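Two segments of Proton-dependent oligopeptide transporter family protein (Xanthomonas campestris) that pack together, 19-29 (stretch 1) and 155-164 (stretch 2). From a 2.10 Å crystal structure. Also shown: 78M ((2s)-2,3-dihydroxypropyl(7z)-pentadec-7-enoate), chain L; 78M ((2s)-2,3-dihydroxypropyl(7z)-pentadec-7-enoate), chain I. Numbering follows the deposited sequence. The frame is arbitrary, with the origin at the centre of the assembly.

Stretch 1 (19-29) YGMRNILVQFL
Stretch 2, residues 155-164: ASLLIPLALK

Where two membrane helices approach closely, a small residue commonly sets the separation, apolar side chains fill the space beyond it, and a rare polar pair adds direction; this contact of a peptide transporter illustrates all three. The two stretches run in the same sense, Gly 20 beside Ala 155, Ile 24 beside Pro 160 and Phe 28 beside Leu 163, and they diverge along that path: the CA–CA distances for these pairs are 4.7, 5.9 and 7.5 Å. Together they bury 457 Å².

Backbone conformation comes first. Stretch 1 begins and ends helical; around Asn 23 (phi/psi -77/-8) and Ile 24 (-112/-7) the torsions leave alpha-helical values, although Asn 23 N still bonds to Tyr 19 O at 3.0 Å. The bonds from Ile 24 N to Met 21 O and from Leu 25 N to Arg 22 O, both 3.4 Å, are weak. Regular spacing returns with Phe 28 N to Ile 24 O at 2.9 Å. Stretch 2 is helical throughout but kinked at Pro 160, whose nitrogen has no hydrogen to donate; Leu 161 N also lacks a bond to the preceding turn and makes a weak one to Leu 158 O, 3.0 Å.

The closest backbone approach is at a glycine. Gly 20 N lies 3.6 Å from Ala 155 CB, and Gly 20 O lies 3.4 Å from Ile 159 CG2. An ideal CB on Gly 20 would sit just 3.2 Å from Ile 159 CG1, so the absence of a side chain suits this tight packing. Tyr 19 (chi1 m) adds its CB, 4.1 Å from Ala 155 CB, while its ring leads away.

One hydrogen bond crosses the contact. Asn 23 points toward stretch 2 with chi1 m and chi2 near 4°, and its ND2 donates to Ser 156 OG (chi1 m) at 2.8 Å, with an N-H...O angle of 151°. The other end of the amide is held within stretch 1: Asn 23 OD1 accepts from Arg 22 NE at 2.8 Å and from Arg 22 NH2 at 3.1 Å, which helps to orient the amide.

Apolar packing fills the middle and the wider end. Ile 24 (chi1 p, chi2 143°) places CD1 3.9 Å from Ile 159 CG2 (chi1 m, chi2 m) and CG2 3.6 Å from Pro 160 CG. Leu 163 (chi1 t, chi2 p), with the largest covered area, spans the broader gap: its CD2 lies 4.2 Å from Ile 24 CB and 4.1 Å from Phe 28 CB, and also comes within 3.8 Å of the backbone Phe 28 N and 4.2 Å of Gln 27 CG. Its CD1 meets the Phe 28 ring (chi1 t, chi2 69°) obliquely.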

# COMPACT_ATOMS: atom_id res chain seq x y z
N TYR A 19 2.10 10.13 -7.81
CA TYR A 19 3.52 9.80 -7.67
C TYR A 19 4.39 11.04 -7.62
O TYR A 19 5.37 11.08 -6.88
CB TYR A 19 3.96 8.85 -8.80
CG TYR A 19 3.44 7.45 -8.59
CD1 TYR A 19 3.94 6.65 -7.56
CD2 TYR A 19 2.44 6.92 -9.40
CE1 TYR A 19 3.46 5.35 -7.35
CE2 TYR A 19 1.96 5.62 -9.21
CZ TYR A 19 2.48 4.84 -8.18
OH TYR A 19 2.03 3.56 -7.99
N GLY A 20 4.00 12.05 -8.41
CA GLY A 20 4.65 13.35 -8.48
C GLY A 20 4.68 14.03 -7.13
O GLY A 20 5.76 14.41 -6.68
N MET A 21 3.53 14.13 -6.44
CA MET A 21 3.55 14.75 -5.12
C MET A 21 4.19 13.84 -4.04
O MET A 21 5.00 14.31 -3.24
CB MET A 21 2.16 15.31 -4.69
CG MET A 21 1.17 14.33 -4.08
SD MET A 21 1.42 13.84 -2.33
CE MET A 21 1.95 15.32 -1.64
N ARG A 22 3.87 12.54 -4.03
CA ARG A 22 4.35 11.61 -3.01
C ARG A 22 5.89 11.45 -2.98
O ARG A 22 6.48 11.45 -1.89
CB ARG A 22 3.65 10.26 -3.19
CG ARG A 22 3.59 9.38 -1.93
CD ARG A 22 4.80 8.50 -1.70
NE ARG A 22 5.29 7.78 -2.88
CZ ARG A 22 4.91 6.56 -3.24
NH1 ARG A 22 3.98 5.91 -2.54
NH2 ARG A 22 5.45 5.98 -4.29
N ASN A 23 6.51 11.36 -4.17
CA ASN A 23 7.95 11.12 -4.37
C ASN A 23 8.83 12.36 -4.12
O ASN A 23 10.04 12.20 -4.04
CB ASN A 23 8.21 10.49 -5.78
CG ASN A 23 7.58 9.11 -5.91
OD1 ASN A 23 6.88 8.63 -5.02
ND2 ASN A 23 7.77 8.45 -7.03
N ILE A 24 8.24 13.56 -3.91
CA ILE A 24 9.04 14.74 -3.52
C ILE A 24 8.72 15.18 -2.10
O ILE A 24 9.36 16.09 -1.59
CB ILE A 24 8.93 15.96 -4.49
CG1 ILE A 24 7.47 16.42 -4.68
CG2 ILE A 24 9.61 15.69 -5.79
CD1 ILE A 24 7.27 17.93 -4.79
N LEU A 25 7.71 14.57 -1.46
CA LEU A 25 7.25 15.01 -0.15
C LEU A 25 8.36 15.08 0.93
O LEU A 25 8.48 16.12 1.59
CB LEU A 25 6.04 14.16 0.35
CG LEU A 25 5.37 14.62 1.68
CD1 LEU A 25 4.92 16.11 1.60
CD2 LEU A 25 4.14 13.76 2.01
N VAL A 26 9.13 14.00 1.13
CA VAL A 26 10.20 13.97 2.13
C VAL A 26 11.34 14.96 1.80
O VAL A 26 11.78 15.70 2.68
CB VAL A 26 10.68 12.52 2.37
CG1 VAL A 26 11.94 12.48 3.23
CG2 VAL A 26 9.59 11.72 3.07
N GLN A 27 11.80 15.01 0.52
CA GLN A 27 12.85 15.94 0.13
C GLN A 27 12.39 17.38 0.32
O GLN A 27 13.16 18.22 0.77
CB GLN A 27 13.31 15.68 -1.32
CG GLN A 27 14.54 16.54 -1.70
CD GLN A 27 15.58 15.83 -2.53
OE1 GLN A 27 15.31 14.82 -3.19
NE2 GLN A 27 16.80 16.34 -2.52
N PHE A 28 11.11 17.68 0.02
CA PHE A 28 10.59 19.02 0.28
C PHE A 28 10.57 19.24 1.81
O PHE A 28 11.01 20.29 2.28
CB PHE A 28 9.15 19.20 -0.28
CG PHE A 28 8.42 20.35 0.39
CD1 PHE A 28 8.82 21.67 0.17
CD2 PHE A 28 7.38 20.12 1.28
CE1 PHE A 28 8.20 22.73 0.84
CE2 PHE A 28 6.76 21.18 1.95
CZ PHE A 28 7.15 22.47 1.71
N LEU A 29 10.00 18.28 2.59
CA LEU A 29 9.84 18.48 4.04
C LEU A 29 11.13 18.71 4.82
O LEU A 29 11.16 19.57 5.69
CB LEU A 29 9.05 17.32 4.69
CG LEU A 29 7.52 17.29 4.42
CD1 LEU A 29 6.94 15.97 4.88
CD2 LEU A 29 6.80 18.48 5.09
N ALA A 155 7.09 11.09 -13.51
CA ALA A 155 6.84 11.93 -12.33
C ALA A 155 8.07 11.97 -11.43
O ALA A 155 8.42 13.04 -10.94
CB ALA A 155 5.65 11.40 -11.55
N SER A 156 8.74 10.82 -11.23
CA SER A 156 9.95 10.72 -10.40
C SER A 156 11.14 11.41 -11.02
O SER A 156 12.02 11.85 -10.30
CB SER A 156 10.30 9.26 -10.15
OG SER A 156 9.33 8.67 -9.31
N LEU A 157 11.22 11.45 -12.36
CA LEU A 157 12.34 12.11 -13.00
C LEU A 157 12.11 13.62 -13.13
O LEU A 157 13.07 14.38 -13.05
CB LEU A 157 12.60 11.49 -14.38
CG LEU A 157 13.27 10.11 -14.45
CD1 LEU A 157 13.28 9.61 -15.87
CD2 LEU A 157 14.70 10.16 -13.95
N LEU A 158 10.86 14.06 -13.35
CA LEU A 158 10.55 15.47 -13.61
C LEU A 158 10.26 16.35 -12.37
O LEU A 158 10.87 17.42 -12.23
CB LEU A 158 9.37 15.56 -14.62
CG LEU A 158 8.74 16.93 -14.91
CD1 LEU A 158 9.72 17.87 -15.65
CD2 LEU A 158 7.49 16.77 -15.77
N ILE A 159 9.30 15.93 -11.52
CA ILE A 159 8.86 16.71 -10.36
C ILE A 159 10.03 17.05 -9.38
O ILE A 159 10.12 18.21 -9.00
CB ILE A 159 7.61 16.08 -9.66
CG1 ILE A 159 6.48 15.82 -10.68
CG2 ILE A 159 7.11 16.98 -8.52
CD1 ILE A 159 5.97 17.11 -11.51
N PRO A 160 10.97 16.14 -9.06
CA PRO A 160 12.12 16.54 -8.21
C PRO A 160 12.99 17.64 -8.81
O PRO A 160 13.56 18.43 -8.05
CB PRO A 160 12.88 15.23 -8.01
CG PRO A 160 11.81 14.15 -8.21
CD PRO A 160 11.04 14.69 -9.36
N LEU A 161 13.07 17.72 -10.17
CA LEU A 161 13.82 18.76 -10.90
C LEU A 161 13.06 20.09 -10.79
O LEU A 161 13.69 21.13 -10.63
CB LEU A 161 14.03 18.40 -12.38
CG LEU A 161 15.12 17.37 -12.72
CD1 LEU A 161 15.28 17.24 -14.21
CD2 LEU A 161 16.47 17.77 -12.12
N ALA A 162 11.71 20.05 -10.87
CA ALA A 162 10.88 21.25 -10.67
C ALA A 162 11.10 21.76 -9.22
O ALA A 162 11.23 22.95 -9.01
CB ALA A 162 9.40 20.92 -10.87
N LEU A 163 11.16 20.84 -8.23
CA LEU A 163 11.40 21.21 -6.82
C LEU A 163 12.76 21.87 -6.65
O LEU A 163 12.85 22.95 -6.07
CB LEU A 163 11.30 19.97 -5.88
CG LEU A 163 11.53 20.26 -4.36
CD1 LEU A 163 10.45 21.20 -3.77
CD2 LEU A 163 11.64 18.98 -3.55
N LYS A 164 13.80 21.22 -7.17
CA LYS A 164 15.17 21.69 -7.05
C LYS A 164 15.44 23.03 -7.74
O LYS A 164 16.12 23.88 -7.17
CB LYS A 164 16.15 20.62 -7.58
CG LYS A 164 17.58 20.78 -7.04
CD LYS A 164 18.57 19.96 -7.84
CE LYS A 164 19.99 20.38 -7.54
NZ LYS A 164 20.58 19.59 -6.42
O21 78M L . 20.19 27.63 -11.45
C20 78M L . 20.48 27.32 -12.81
C18 78M L . 20.60 25.83 -13.01
O19 78M L . 21.27 25.54 -14.24
C17 78M L . 19.27 25.12 -12.94
O2 78M L . 18.65 25.13 -14.25
C1 78M L . 17.54 25.86 -14.41
O1 78M L . 17.17 26.71 -13.65
C2 78M L . 16.82 25.47 -15.67
C3 78M L . 15.43 24.87 -15.45
C4 78M L . 15.45 23.42 -15.01
C5 78M L . 14.31 22.58 -15.56
C6 78M L . 13.13 22.38 -14.61
C7 78M L . 12.24 21.22 -14.99
C8 78M L . 11.15 21.22 -15.75
C9 78M L . 10.53 22.39 -16.46
C10 78M L . 9.20 22.08 -17.17
C11 78M L . 7.96 22.46 -16.37
C12 78M L . 6.64 22.49 -17.14
C13 78M L . 6.10 21.14 -17.65
C15 78M L . 4.98 18.93 -17.09
C14 78M L . 5.63 20.18 -16.56
O21 78M I . 19.32 20.42 -13.70
C20 78M I . 20.16 21.57 -13.80
C18 78M I . 20.54 21.83 -15.24
O19 78M I . 21.63 22.76 -15.28
C17 78M I . 19.40 22.38 -16.08
O2 78M I . 18.24 21.52 -15.93
C1 78M I . 18.11 20.45 -16.73
O1 78M I . 18.98 20.06 -17.47
C2 78M I . 16.76 19.82 -16.59
C3 78M I . 16.17 19.33 -17.90
C4 78M I . 14.87 18.57 -17.73
C5 78M I . 13.75 19.10 -18.60
C6 78M I . 12.39 18.49 -18.28
C7 78M I . 11.97 17.44 -19.26
C8 78M I . 10.88 17.44 -20.02
C9 78M I . 9.82 18.50 -20.08
C10 78M I . 8.55 18.05 -20.79
C11 78M I . 7.61 19.19 -21.13
C12 78M I . 6.29 18.75 -21.76
C13 78M I . 5.10 18.78 -20.81
C15 78M I . 3.37 17.25 -21.93
C14 78M I . 4.29 17.48 -20.74